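Local coordinates for trypsin-like serine protease (Magnetospirillum magneticum, PDB 5HMA), which promotes magnetite formation in magnetosomes and activates the MamE protease; its metal-binding, protease-like domain is probably not proteolytic, at residues G25-T30 with E82-F87; I35-S40 with E146-P151; F60-V65 with L76-T81; M89-T94 with Q156-G161; Q99-F104 with L137-V142. One frame throughout, in Å; residues are numbered along the deposited sequence.

Contact 1. Residues G25-T30 with E82-F87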
# COMPACT_ATOMS: atom_id res chain seq x y z
N GLY A 25 -1.99 0.94 -3.44
CA GLY A 25 -2.81 0.43 -2.35
C GLY A 25 -2.88 -1.08 -2.45
O GLY A 25 -2.52 -1.66 -3.48
N ALA A 26 -3.35 -1.73 -1.37
CA ALA A 26 -3.41 -3.19 -1.28
C ALA A 26 -4.83 -3.63 -0.96
O ALA A 26 -5.42 -3.15 -0.00
CB ALA A 26 -2.43 -3.71 -0.20
N ILE A 27 -5.39 -4.54 -1.77
CA ILE A 27 -6.72 -5.07 -1.48
C ILE A 27 -6.61 -6.10 -0.37
O ILE A 27 -5.86 -7.07 -0.51
CB ILE A 27 -7.40 -5.69 -2.71
CG1 ILE A 27 -7.33 -4.76 -3.93
CG2 ILE A 27 -8.87 -6.02 -2.40
CD1 ILE A 27 -8.14 -5.30 -5.10
N VAL A 28 -7.35 -5.91 0.72
CA VAL A 28 -7.20 -6.82 1.84
C VAL A 28 -8.52 -7.50 2.22
O VAL A 28 -8.59 -8.24 3.21
CB VAL A 28 -6.58 -6.08 3.04
CG1 VAL A 28 -5.15 -5.63 2.68
CG2 VAL A 28 -7.44 -4.88 3.43
N GLY A 29 -9.56 -7.28 1.42
CA GLY A 29 -10.83 -7.93 1.69
C GLY A 29 -11.62 -8.19 0.42
O GLY A 29 -11.59 -7.38 -0.52
N THR A 30 -12.35 -9.30 0.40
CA THR A 30 -13.03 -9.72 -0.81
C THR A 30 -14.07 -8.68 -1.27
O THR A 30 -14.26 -8.49 -2.47
CB THR A 30 -13.68 -11.11 -0.62
OG1 THR A 30 -14.46 -11.45 -1.76
CG2 THR A 30 -14.56 -11.12 0.60
N GLU A 82 -18.98 -5.85 -6.75
CA GLU A 82 -18.04 -6.87 -7.21
C GLU A 82 -17.14 -7.44 -6.10
O GLU A 82 -16.89 -6.80 -5.09
CB GLU A 82 -17.18 -6.30 -8.34
CG GLU A 82 -17.36 -7.11 -9.61
CD GLU A 82 -17.84 -6.29 -10.76
OE1 GLU A 82 -18.09 -6.88 -11.82
OE2 GLU A 82 -17.94 -5.06 -10.61
N LYS A 83 -16.66 -8.66 -6.32
CA LYS A 83 -15.72 -9.32 -5.41
C LYS A 83 -14.28 -9.22 -5.93
O LYS A 83 -14.06 -9.08 -7.14
CB LYS A 83 -16.12 -10.79 -5.22
CG LYS A 83 -17.18 -11.07 -4.15
CD LYS A 83 -18.37 -10.13 -4.18
CE LYS A 83 -19.51 -10.67 -3.31
NZ LYS A 83 -20.35 -9.59 -2.74
N PHE A 84 -13.30 -9.31 -5.03
CA PHE A 84 -11.90 -9.10 -5.39
C PHE A 84 -10.99 -10.15 -4.80
O PHE A 84 -11.15 -10.53 -3.64
CB PHE A 84 -11.42 -7.72 -4.91
CG PHE A 84 -12.18 -6.56 -5.50
CD1 PHE A 84 -13.42 -6.19 -4.98
CD2 PHE A 84 -11.65 -5.84 -6.56
CE1 PHE A 84 -14.14 -5.12 -5.52
CE2 PHE A 84 -12.37 -4.75 -7.11
CZ PHE A 84 -13.61 -4.40 -6.58
N LEU A 85 -10.04 -10.61 -5.62
CA LEU A 85 -8.86 -11.30 -5.11
C LEU A 85 -8.10 -10.34 -4.20
O LEU A 85 -8.00 -9.14 -4.49
CB LEU A 85 -7.97 -11.78 -6.27
CG LEU A 85 -8.57 -12.88 -7.14
CD1 LEU A 85 -7.61 -13.29 -8.26
CD2 LEU A 85 -8.93 -14.08 -6.27
N HIS A 86 -7.56 -10.83 -3.09
CA HIS A 86 -7.06 -9.92 -2.07
C HIS A 86 -6.01 -10.62 -1.24
O HIS A 86 -5.97 -11.84 -1.21
CB HIS A 86 -8.21 -9.49 -1.14
CG HIS A 86 -8.88 -10.65 -0.47
ND1 HIS A 86 -8.58 -11.05 0.82
CD2 HIS A 86 -9.79 -11.55 -0.93
CE1 HIS A 86 -9.29 -12.12 1.13
NE2 HIS A 86 -10.03 -12.44 0.09
N PHE A 87 -5.19 -9.84 -0.55
CA PHE A 87 -4.31 -10.40 0.47
C PHE A 87 -5.11 -11.00 1.62
O PHE A 87 -6.05 -10.37 2.13
CB PHE A 87 -3.35 -9.32 0.99
CG PHE A 87 -2.31 -8.92 -0.01
CD1 PHE A 87 -1.22 -9.76 -0.27
CD2 PHE A 87 -2.41 -7.72 -0.70
CE1 PHE A 87 -0.25 -9.41 -1.21
CE2 PHE A 87 -1.44 -7.35 -1.65
CZ PHE A 87 -0.36 -8.20 -1.90
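Two backbone hydrogen bonds fix loop E82-F87 across the end of strand 23-29. F87 N donates to I27 O at 2.9 Å, in the plane of the carbonyl. F84 N reaches T30 O, also at 2.9 Å, on a lone pair but more bent, with 135° at the hydrogen. The tight part lies around A26 and I27. I27 CD1 meets F84 CD2 at 3.8 Å, and the two side chains cross at about a right angle. A26 CB touches F87 CE2 at 4.0 Å. H86 closes the middle. Its CG takes the crowded position between the backbone N and the carbonyl carbon (chi1 59°), which lays one ring face over G29 and T30. G29 CA makes a CH-pi contact, 4.2 Å from the H86 ring centroid. H86 ND1 donates to F87 O at 2.9 Å, from above the carbonyl plane, and so fixes the turn of the ring. An alanine at H86 would lose this bond and the ring face, and would probably leave the G29-T30 backbone less well covered. The looser, solvent side is K83, exposed, with CG beside T30 OG1 at 3.6 Å. L85, in mid-loop, is also exposed and points its CB away. V28 packs on I35 of strand 33-37. The loop lies against both barrels: I27 and T30 hold it to the first, F87 reaches strands 151-153 and 159-167 of the second.

Contact 2. Residues I35-S40 with E146-P151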
# COMPACT_ATOMS: atom_id res chain seq x y z
N ILE A 35 -6.13 -1.05 1.80
CA ILE A 35 -5.23 -0.30 2.67
C ILE A 35 -4.33 0.58 1.81
O ILE A 35 -3.79 0.13 0.80
CB ILE A 35 -4.38 -1.21 3.55
CG1 ILE A 35 -5.26 -1.93 4.58
CG2 ILE A 35 -3.33 -0.39 4.28
CD1 ILE A 35 -5.70 -1.03 5.70
N THR A 36 -4.17 1.84 2.21
CA THR A 36 -3.27 2.73 1.50
C THR A 36 -2.69 3.72 2.51
O THR A 36 -3.02 3.64 3.70
CB THR A 36 -4.00 3.44 0.33
OG1 THR A 36 -3.04 4.13 -0.48
CG2 THR A 36 -5.04 4.43 0.86
N THR A 37 -1.82 4.62 2.06
CA THR A 37 -1.21 5.62 2.96
C THR A 37 -2.17 6.78 3.18
O THR A 37 -2.78 7.27 2.23
CB THR A 37 0.12 6.16 2.39
OG1 THR A 37 0.09 6.12 0.96
CG2 THR A 37 1.30 5.34 2.91
N LEU A 38 -2.29 7.23 4.43
CA LEU A 38 -3.26 8.27 4.78
C LEU A 38 -2.96 9.61 4.08
O LEU A 38 -3.86 10.22 3.50
CB LEU A 38 -3.30 8.47 6.30
CG LEU A 38 -4.27 9.53 6.82
CD1 LEU A 38 -5.66 9.30 6.28
CD2 LEU A 38 -4.29 9.58 8.34
N HIS A 39 -1.70 10.07 4.10
CA HIS A 39 -1.35 11.35 3.48
C HIS A 39 -1.64 11.37 1.97
O HIS A 39 -1.76 12.43 1.38
CB HIS A 39 0.12 11.70 3.72
CG HIS A 39 1.09 10.91 2.88
ND1 HIS A 39 1.68 9.74 3.32
CD2 HIS A 39 1.58 11.13 1.64
CE1 HIS A 39 2.48 9.28 2.38
NE2 HIS A 39 2.44 10.11 1.35
N SER A 40 -1.78 10.20 1.36
CA SER A 40 -2.04 10.13 -0.08
C SER A 40 -3.50 10.43 -0.43
O SER A 40 -3.80 10.82 -1.55
CB SER A 40 -1.67 8.74 -0.63
OG SER A 40 -0.31 8.45 -0.39
N GLU A 146 5.70 6.37 -6.53
CA GLU A 146 4.49 5.68 -6.98
C GLU A 146 4.22 4.39 -6.21
O GLU A 146 3.11 3.88 -6.24
CB GLU A 146 4.58 5.39 -8.47
CG GLU A 146 4.91 6.64 -9.26
CD GLU A 146 4.69 6.48 -10.74
OE1 GLU A 146 3.62 6.94 -11.23
OE2 GLU A 146 5.58 5.90 -11.40
N GLN A 147 5.23 3.88 -5.52
CA GLN A 147 5.07 2.64 -4.74
C GLN A 147 4.44 2.93 -3.39
O GLN A 147 4.04 2.01 -2.67
CB GLN A 147 6.41 1.93 -4.54
CG GLN A 147 6.98 1.30 -5.79
CD GLN A 147 8.41 0.86 -5.58
OE1 GLN A 147 9.28 1.68 -5.27
NE2 GLN A 147 8.68 -0.44 -5.72
N THR A 148 4.37 4.20 -3.04
CA THR A 148 3.83 4.59 -1.75
C THR A 148 2.40 4.09 -1.61
O THR A 148 1.61 4.24 -2.53
CB THR A 148 3.91 6.12 -1.57
OG1 THR A 148 5.28 6.49 -1.38
CG2 THR A 148 3.09 6.57 -0.39
N GLY A 149 2.09 3.47 -0.47
CA GLY A 149 0.75 2.95 -0.24
C GLY A 149 0.56 1.52 -0.73
O GLY A 149 -0.42 0.85 -0.36
N GLY A 150 1.47 1.03 -1.57
CA GLY A 150 1.42 -0.35 -2.03
C GLY A 150 2.01 -1.36 -1.05
O GLY A 150 2.63 -1.00 -0.05
N PRO A 151 1.81 -2.66 -1.34
CA PRO A 151 2.25 -3.70 -0.41
C PRO A 151 3.72 -4.10 -0.53
O PRO A 151 4.29 -4.12 -1.63
CB PRO A 151 1.35 -4.89 -0.79
CG PRO A 151 1.17 -4.72 -2.26
CD PRO A 151 1.00 -3.21 -2.44
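T148 pushes its CG2 methyl into the bend between strand 33-37 and the short helix after it. The methyl lies anti to the backbone N. It sits 3.3 Å from T37 OG1, and the two side chains cross at about a right angle. It also lies 3.9 Å from H39 CE1 and 3.9 Å from S40 OG. The hydroxyls of the bend pair up: T37 OG1 and S40 OG share a hydrogen bond of 2.7 Å. S40 OG also lies over one face of the H39 ring, offset toward its rim. The backbone of G149 runs beside the strand, its CA 3.5 Å from T37 OG1. It belongs to a type II turn from Q147 to G150, closed by G150 N bonding Q147 O at 3.0 Å. A CB on G149 would collide with T37 OG1 and with T36 OG1, which is hydrogen-bonded to S24 O. H39 ND1 is bonded to D72, as in the His-Asp pair of trypsin-like enzymes, and T148 holds the place of the usual serine in the GxSGGP-like sequence. T148 OG1 instead takes a bond from A165 N and makes none to H39, consistent with a domain that is probably not a protease.

Contact 3. Residues F60-V65 with L76-T81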
# COMPACT_ATOMS: atom_id res chain seq x y z
N PHE A 60 -13.22 2.22 -9.31
CA PHE A 60 -14.30 2.15 -8.34
C PHE A 60 -14.15 3.28 -7.35
O PHE A 60 -13.04 3.53 -6.86
CB PHE A 60 -14.29 0.81 -7.58
CG PHE A 60 -14.33 -0.39 -8.48
CD1 PHE A 60 -15.55 -0.91 -8.91
CD2 PHE A 60 -13.16 -0.98 -8.93
CE1 PHE A 60 -15.60 -2.01 -9.75
CE2 PHE A 60 -13.19 -2.09 -9.77
CZ PHE A 60 -14.41 -2.61 -10.18
N PRO A 61 -15.25 3.99 -7.06
CA PRO A 61 -15.20 4.99 -5.99
C PRO A 61 -14.92 4.33 -4.63
O PRO A 61 -15.29 3.18 -4.40
CB PRO A 61 -16.60 5.64 -6.02
CG PRO A 61 -17.46 4.74 -6.85
CD PRO A 61 -16.58 3.88 -7.70
N ALA A 62 -14.23 5.04 -3.75
CA ALA A 62 -13.96 4.49 -2.44
C ALA A 62 -14.18 5.53 -1.37
O ALA A 62 -13.99 6.72 -1.60
CB ALA A 62 -12.53 3.95 -2.37
N GLN A 63 -14.64 5.07 -0.21
CA GLN A 63 -14.77 5.93 0.96
C GLN A 63 -13.73 5.50 1.98
O GLN A 63 -13.34 4.33 2.03
CB GLN A 63 -16.18 5.84 1.57
CG GLN A 63 -17.32 6.17 0.61
CD GLN A 63 -17.24 7.57 0.05
OE1 GLN A 63 -17.01 8.54 0.78
NE2 GLN A 63 -17.43 7.70 -1.27
N VAL A 64 -13.28 6.45 2.79
CA VAL A 64 -12.43 6.12 3.92
C VAL A 64 -13.29 5.48 5.01
O VAL A 64 -14.29 6.05 5.42
CB VAL A 64 -11.69 7.36 4.44
CG1 VAL A 64 -10.91 7.01 5.70
CG2 VAL A 64 -10.78 7.93 3.37
N VAL A 65 -12.91 4.29 5.47
CA VAL A 65 -13.65 3.61 6.53
C VAL A 65 -13.06 3.98 7.87
O VAL A 65 -13.77 4.23 8.84
CB VAL A 65 -13.62 2.09 6.34
CG1 VAL A 65 -14.27 1.39 7.54
CG2 VAL A 65 -14.30 1.71 5.07
N LEU A 76 -9.78 1.89 3.11
CA LEU A 76 -10.81 2.33 2.18
C LEU A 76 -11.77 1.19 1.90
O LEU A 76 -11.42 0.01 2.02
CB LEU A 76 -10.18 2.80 0.85
CG LEU A 76 -8.98 3.75 0.86
CD1 LEU A 76 -8.59 4.11 -0.57
CD2 LEU A 76 -9.30 5.00 1.66
N LYS A 77 -12.98 1.54 1.50
CA LYS A 77 -13.93 0.55 1.01
C LYS A 77 -14.41 0.97 -0.38
O LYS A 77 -14.96 2.05 -0.54
CB LYS A 77 -15.11 0.40 1.98
CG LYS A 77 -16.31 -0.35 1.45
CD LYS A 77 -16.06 -1.85 1.35
CE LYS A 77 -17.38 -2.61 1.20
NZ LYS A 77 -17.95 -2.47 -0.17
N MET A 78 -14.17 0.13 -1.38
CA MET A 78 -14.71 0.39 -2.70
C MET A 78 -16.23 0.21 -2.70
O MET A 78 -16.76 -0.73 -2.09
CB MET A 78 -14.05 -0.54 -3.72
CG MET A 78 -12.57 -0.27 -3.92
SD MET A 78 -11.76 -1.20 -5.25
CE MET A 78 -11.39 -2.76 -4.42
N GLN A 79 -16.93 1.14 -3.34
CA GLN A 79 -18.38 1.07 -3.47
C GLN A 79 -18.70 0.28 -4.73
O GLN A 79 -18.70 0.83 -5.83
CB GLN A 79 -19.01 2.47 -3.56
CG GLN A 79 -18.47 3.44 -2.54
CD GLN A 79 -18.88 3.06 -1.14
OE1 GLN A 79 -18.04 2.64 -0.33
NE2 GLN A 79 -20.16 3.19 -0.84
N THR A 80 -18.98 -1.01 -4.57
CA THR A 80 -19.19 -1.89 -5.72
C THR A 80 -19.91 -3.16 -5.28
O THR A 80 -19.79 -3.56 -4.13
CB THR A 80 -17.84 -2.27 -6.39
OG1 THR A 80 -18.09 -3.19 -7.46
CG2 THR A 80 -16.93 -2.92 -5.37
N THR A 81 -20.64 -3.79 -6.18
CA THR A 81 -21.16 -5.13 -5.90
C THR A 81 -20.14 -6.23 -6.24
O THR A 81 -20.41 -7.41 -6.05
CB THR A 81 -22.44 -5.41 -6.68
OG1 THR A 81 -22.25 -5.02 -8.05
CG2 THR A 81 -23.60 -4.63 -6.11
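The F60 ring is the main flat group, and its partners within the hairpin approach it obliquely. M78 SD lies 3.9 Å from F60 CD2, a Met-aromatic contact. T80 OG1 stands 3.6 Å from F60 CE1 and is bonded to E82 N. The F60 ring also packs edge-to-face with F84. A serine at F60 would lose the ring and would probably loosen M78, T80 and F84 together. Beyond the ring the segments form an antiparallel pair. Q79 N donates to P61 O at 2.8 Å and 170°. Q63 and K77 are a hydrogen-bonded pair: K77 N meets Q63 O at 2.9 Å, nearly along the C=O axis, and Q63 N meets K77 O at 3.1 Å from above the carbonyl plane. A62 with M78, and V64 with L76, are non-hydrogen-bonded pairs whose side chains share one face. There V64 CG2 touches L76 CD2 at 3.7 Å. On this face A62, L76 and M78 are buried and V64 is exposed. V65 CG2 presses on K77 CB at a tight 3.5 Å. A62 and M78 pack on V49 of strand 47-51, and L76 and M78 on V34 of strand 33-37, so the hairpin is built into the first barrel.

Contact 4. Residues M89-T94 with Q156-G161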
# COMPACT_ATOMS: atom_id res chain seq x y z
N MET A 89 -5.50 -11.59 5.32
CA MET A 89 -4.95 -11.00 6.55
C MET A 89 -4.45 -12.06 7.54
O MET A 89 -3.55 -11.80 8.33
CB MET A 89 -5.98 -10.09 7.22
CG MET A 89 -6.31 -8.85 6.39
SD MET A 89 -4.84 -7.91 5.92
CE MET A 89 -4.31 -7.34 7.54
N ALA A 90 -5.04 -13.25 7.49
CA ALA A 90 -4.57 -14.36 8.31
C ALA A 90 -3.14 -14.78 7.92
O ALA A 90 -2.43 -15.36 8.74
CB ALA A 90 -5.52 -15.54 8.19
N ASP A 91 -2.73 -14.49 6.69
CA ASP A 91 -1.42 -14.92 6.18
C ASP A 91 -0.33 -13.88 6.38
O ASP A 91 0.81 -14.07 5.95
CB ASP A 91 -1.49 -15.26 4.69
CG ASP A 91 -2.27 -16.53 4.41
OD1 ASP A 91 -2.66 -17.22 5.37
OD2 ASP A 91 -2.48 -16.83 3.22
N VAL A 92 -0.68 -12.76 7.01
CA VAL A 92 0.27 -11.69 7.29
C VAL A 92 1.49 -12.23 8.05
O VAL A 92 1.33 -13.02 8.99
CB VAL A 92 -0.43 -10.57 8.05
CG1 VAL A 92 0.53 -9.84 8.96
CG2 VAL A 92 -1.14 -9.62 7.07
N GLN A 93 2.70 -11.84 7.63
CA GLN A 93 3.92 -12.32 8.31
C GLN A 93 4.85 -11.17 8.68
O GLN A 93 4.84 -10.12 8.05
CB GLN A 93 4.71 -13.31 7.44
CG GLN A 93 3.92 -14.42 6.80
CD GLN A 93 3.77 -15.62 7.69
OE1 GLN A 93 4.40 -15.70 8.75
NE2 GLN A 93 2.93 -16.57 7.28
N THR A 94 5.69 -11.40 9.70
CA THR A 94 6.81 -10.50 9.98
C THR A 94 8.02 -10.84 9.08
O THR A 94 8.12 -11.95 8.55
CB THR A 94 7.24 -10.57 11.44
OG1 THR A 94 7.65 -11.90 11.76
CG2 THR A 94 6.10 -10.15 12.36
N GLN A 156 6.86 -15.60 -0.43
CA GLN A 156 5.69 -16.46 -0.58
C GLN A 156 4.45 -15.65 -0.99
O GLN A 156 3.39 -16.21 -1.21
CB GLN A 156 5.40 -17.23 0.72
CG GLN A 156 6.31 -18.45 0.95
CD GLN A 156 7.73 -18.06 1.33
OE1 GLN A 156 7.96 -17.27 2.26
NE2 GLN A 156 8.71 -18.60 0.59
N GLY A 157 4.59 -14.33 -1.10
CA GLY A 157 3.46 -13.51 -1.47
C GLY A 157 2.61 -13.05 -0.30
O GLY A 157 1.59 -12.40 -0.49
N ASP A 158 3.03 -13.39 0.92
CA ASP A 158 2.33 -12.91 2.12
C ASP A 158 2.52 -11.41 2.29
O ASP A 158 3.61 -10.87 2.07
CB ASP A 158 2.84 -13.63 3.36
CG ASP A 158 2.70 -15.14 3.26
OD1 ASP A 158 1.74 -15.59 2.60
OD2 ASP A 158 3.54 -15.86 3.83
N LEU A 159 1.45 -10.72 2.67
CA LEU A 159 1.54 -9.29 2.96
C LEU A 159 2.43 -9.09 4.18
O LEU A 159 2.19 -9.69 5.23
CB LEU A 159 0.15 -8.71 3.22
CG LEU A 159 0.09 -7.21 3.49
CD1 LEU A 159 0.58 -6.44 2.28
CD2 LEU A 159 -1.33 -6.79 3.82
N VAL A 160 3.48 -8.27 4.08
CA VAL A 160 4.28 -8.01 5.28
C VAL A 160 4.20 -6.54 5.67
O VAL A 160 4.56 -6.18 6.79
CB VAL A 160 5.75 -8.47 5.12
CG1 VAL A 160 5.80 -9.98 4.90
CG2 VAL A 160 6.45 -7.75 4.00
N GLY A 161 3.70 -5.70 4.77
CA GLY A 161 3.53 -4.31 5.13
C GLY A 161 3.07 -3.38 4.02
O GLY A 161 2.82 -3.81 2.90
O HOH W 1 5.41 -7.63 8.91
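Q93 folds over D158 through its first two torsions: CG is anti to the carbonyl carbon (chi1 -48°) and the chain then bends (chi2 -87°). This puts Q93 CG 3.3 Å from D158 OD2. D158 CG is likewise anti to its carbonyl carbon, and D158 CB comes within 3.3 Å of D91 O. M89 is bent at every side-chain torsion, which brings SD back to L159 CD2 at 4.2 Å. V92 and L159 lie side by side, pointing the same way. One direct hydrogen bond ties the segments: Q93 N to L159 O, long at 3.3 Å but fairly straight at 160°. A water then bridges the next two carbonyls, donating to Q93 O at 2.7 Å and to V160 O at 2.7 Å. Segment 89-94, in the loop between strands 73-78 and 100-106, is thus joined to the start of strand 159-167, which has a classic beta bulge, V160 and G161 together opposite L152. M89 and V92 carry the contact on to helix 180-185. D91 OD2 and D158 OD1 approach to 4.4 Å, and two carboxylates so near may raise each other's pKa. R88 forms a salt bridge with D91 and probably offsets part of the repulsion.

Contact 5. Residues Q99-F104 with L137-V142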
# COMPACT_ATOMS: atom_id res chain seq x y z
N GLN A 99 16.20 -10.27 4.96
CA GLN A 99 15.23 -11.08 4.26
C GLN A 99 14.83 -10.39 2.96
O GLN A 99 14.64 -9.18 2.92
CB GLN A 99 14.00 -11.34 5.14
CG GLN A 99 12.84 -11.99 4.43
CD GLN A 99 11.83 -12.59 5.39
OE1 GLN A 99 11.93 -12.39 6.61
NE2 GLN A 99 10.86 -13.31 4.86
N GLN A 100 14.74 -11.16 1.89
CA GLN A 100 14.31 -10.60 0.62
C GLN A 100 12.84 -10.25 0.65
O GLN A 100 12.01 -11.06 1.10
CB GLN A 100 14.59 -11.60 -0.50
CG GLN A 100 14.49 -11.02 -1.89
CD GLN A 100 14.81 -12.07 -2.94
OE1 GLN A 100 14.96 -11.75 -4.11
NE2 GLN A 100 14.91 -13.32 -2.51
N VAL A 101 12.51 -9.05 0.19
CA VAL A 101 11.11 -8.63 0.09
C VAL A 101 10.84 -8.03 -1.28
O VAL A 101 11.76 -7.77 -2.05
CB VAL A 101 10.73 -7.64 1.20
CG1 VAL A 101 10.69 -8.36 2.54
CG2 VAL A 101 11.74 -6.49 1.25
N PHE A 102 9.57 -7.81 -1.59
CA PHE A 102 9.17 -7.33 -2.90
C PHE A 102 8.14 -6.24 -2.71
O PHE A 102 7.15 -6.42 -2.00
CB PHE A 102 8.60 -8.47 -3.76
CG PHE A 102 9.53 -9.65 -3.88
CD1 PHE A 102 9.66 -10.56 -2.84
CD2 PHE A 102 10.30 -9.82 -5.03
CE1 PHE A 102 10.54 -11.64 -2.94
CE2 PHE A 102 11.16 -10.91 -5.14
CZ PHE A 102 11.29 -11.81 -4.09
N ALA A 103 8.39 -5.09 -3.33
CA ALA A 103 7.50 -3.95 -3.19
C ALA A 103 6.74 -3.75 -4.49
O ALA A 103 7.34 -3.57 -5.54
CB ALA A 103 8.28 -2.71 -2.81
N PHE A 104 5.42 -3.83 -4.41
CA PHE A 104 4.56 -3.74 -5.60
C PHE A 104 3.83 -2.40 -5.61
O PHE A 104 3.48 -1.86 -4.56
CB PHE A 104 3.53 -4.88 -5.62
CG PHE A 104 4.09 -6.23 -6.00
CD1 PHE A 104 4.75 -7.00 -5.05
CD2 PHE A 104 3.92 -6.74 -7.27
CE1 PHE A 104 5.25 -8.27 -5.38
CE2 PHE A 104 4.41 -8.00 -7.61
CZ PHE A 104 5.08 -8.76 -6.67
N LEU A 137 9.88 -0.63 9.10
CA LEU A 137 10.94 -1.32 8.38
C LEU A 137 11.63 -0.37 7.40
O LEU A 137 11.04 0.63 6.96
CB LEU A 137 10.39 -2.50 7.60
CG LEU A 137 9.49 -3.48 8.36
CD1 LEU A 137 8.87 -4.47 7.38
CD2 LEU A 137 10.29 -4.20 9.44
N ARG A 138 12.87 -0.68 7.05
CA ARG A 138 13.49 -0.05 5.89
C ARG A 138 13.96 -1.10 4.91
O ARG A 138 14.53 -2.12 5.29
CB ARG A 138 14.67 0.82 6.30
CG ARG A 138 14.24 2.02 7.06
CD ARG A 138 15.39 2.96 7.23
NE ARG A 138 15.76 3.59 5.98
CZ ARG A 138 16.62 4.60 5.91
NH1 ARG A 138 16.93 5.14 4.74
NH2 ARG A 138 17.17 5.06 7.02
N SER A 139 13.72 -0.85 3.63
CA SER A 139 14.22 -1.72 2.58
C SER A 139 14.48 -0.92 1.31
O SER A 139 13.86 0.11 1.06
CB SER A 139 13.22 -2.84 2.29
OG SER A 139 12.31 -2.42 1.29
N ASP A 140 15.42 -1.42 0.51
CA ASP A 140 15.73 -0.78 -0.76
C ASP A 140 14.81 -1.28 -1.88
O ASP A 140 15.09 -1.04 -3.05
CB ASP A 140 17.20 -1.01 -1.12
CG ASP A 140 17.68 -2.42 -0.81
OD1 ASP A 140 16.87 -3.36 -0.92
OD2 ASP A 140 18.86 -2.59 -0.46
N ALA A 141 13.73 -1.97 -1.53
CA ALA A 141 12.76 -2.42 -2.55
C ALA A 141 11.86 -1.27 -2.99
O ALA A 141 11.25 -1.32 -4.05
CB ALA A 141 11.91 -3.57 -2.03
N VAL A 142 11.78 -0.24 -2.16
CA VAL A 142 11.00 0.95 -2.46
C VAL A 142 11.90 2.01 -3.11
O VAL A 142 12.79 2.56 -2.46
CB VAL A 142 10.33 1.49 -1.20
CG1 VAL A 142 9.65 2.83 -1.46
CG2 VAL A 142 9.36 0.43 -0.64
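A103 CB is the centre of the first shell. It meets A141 CB at 3.8 Å and A141 O at 3.5 Å, and V142 CG2 closes in at 4.0 Å. Beside it, V101 CG2 occupies the crowded position between its own backbone N and carbonyl carbon. From there it reaches S139 CB at 4.1 Å and A141 CB at 4.4 Å. All of this is small, buried packing. Alanine methyls let the turn come close to the strand, and the segments are not bonded directly to each other.

In the next shell, S139 to V142 make a type I turn. S139 OG lies between its backbone N and carbonyl carbon (chi1 89°), which lets it accept from A141 N at 3.2 Å, an ST turn that holds A141 facing strand 100-106. D140 points its CB away from the strand, but its carboxylate is anchored: OD1 takes L118 N and OD2 takes Q120 NE2. The buried carbonyl of A141 is satisfied by Q147 NE2, which also makes a weak bond to A103 O.

Farther out, strand 100-106 is paired on both flanks. V101 and A103 bond through their backbones to G117 and R115 of strand 112-121, while F102 and F104 bond to V153 and P151. The side chains of V101 and A103 also pack on L152, and V142 packs on N163 and A165 of strand 159-167. F102 and F104 point their CB atoms away and pack on V153. The contact therefore packs strand 100-106 against the turn that follows strand 131-139, within the second barrel.

The contacts span both sheets of a trypsin-like fold. Contacts 1 and 3 lie on the first barrel, their centres about 11 Å apart, and contact 5 in the second sheet, its centre about 28 Å from that of contact 3. Contact 2 is near the chain centre and joins strand 33-37 to the loop before strand 151-153. Contact 4 holds the linker between the sheets against strand 159-167. Along the chain, contact 3 is nested inside the loops closed by contacts 1 and 2, contact 5 inside those of contacts 2 and 4, and contact 2 crosses contacts 1 and 4. The halves thus interlock around the protease-like centre. Nickel binds elsewhere, at H71 and H186.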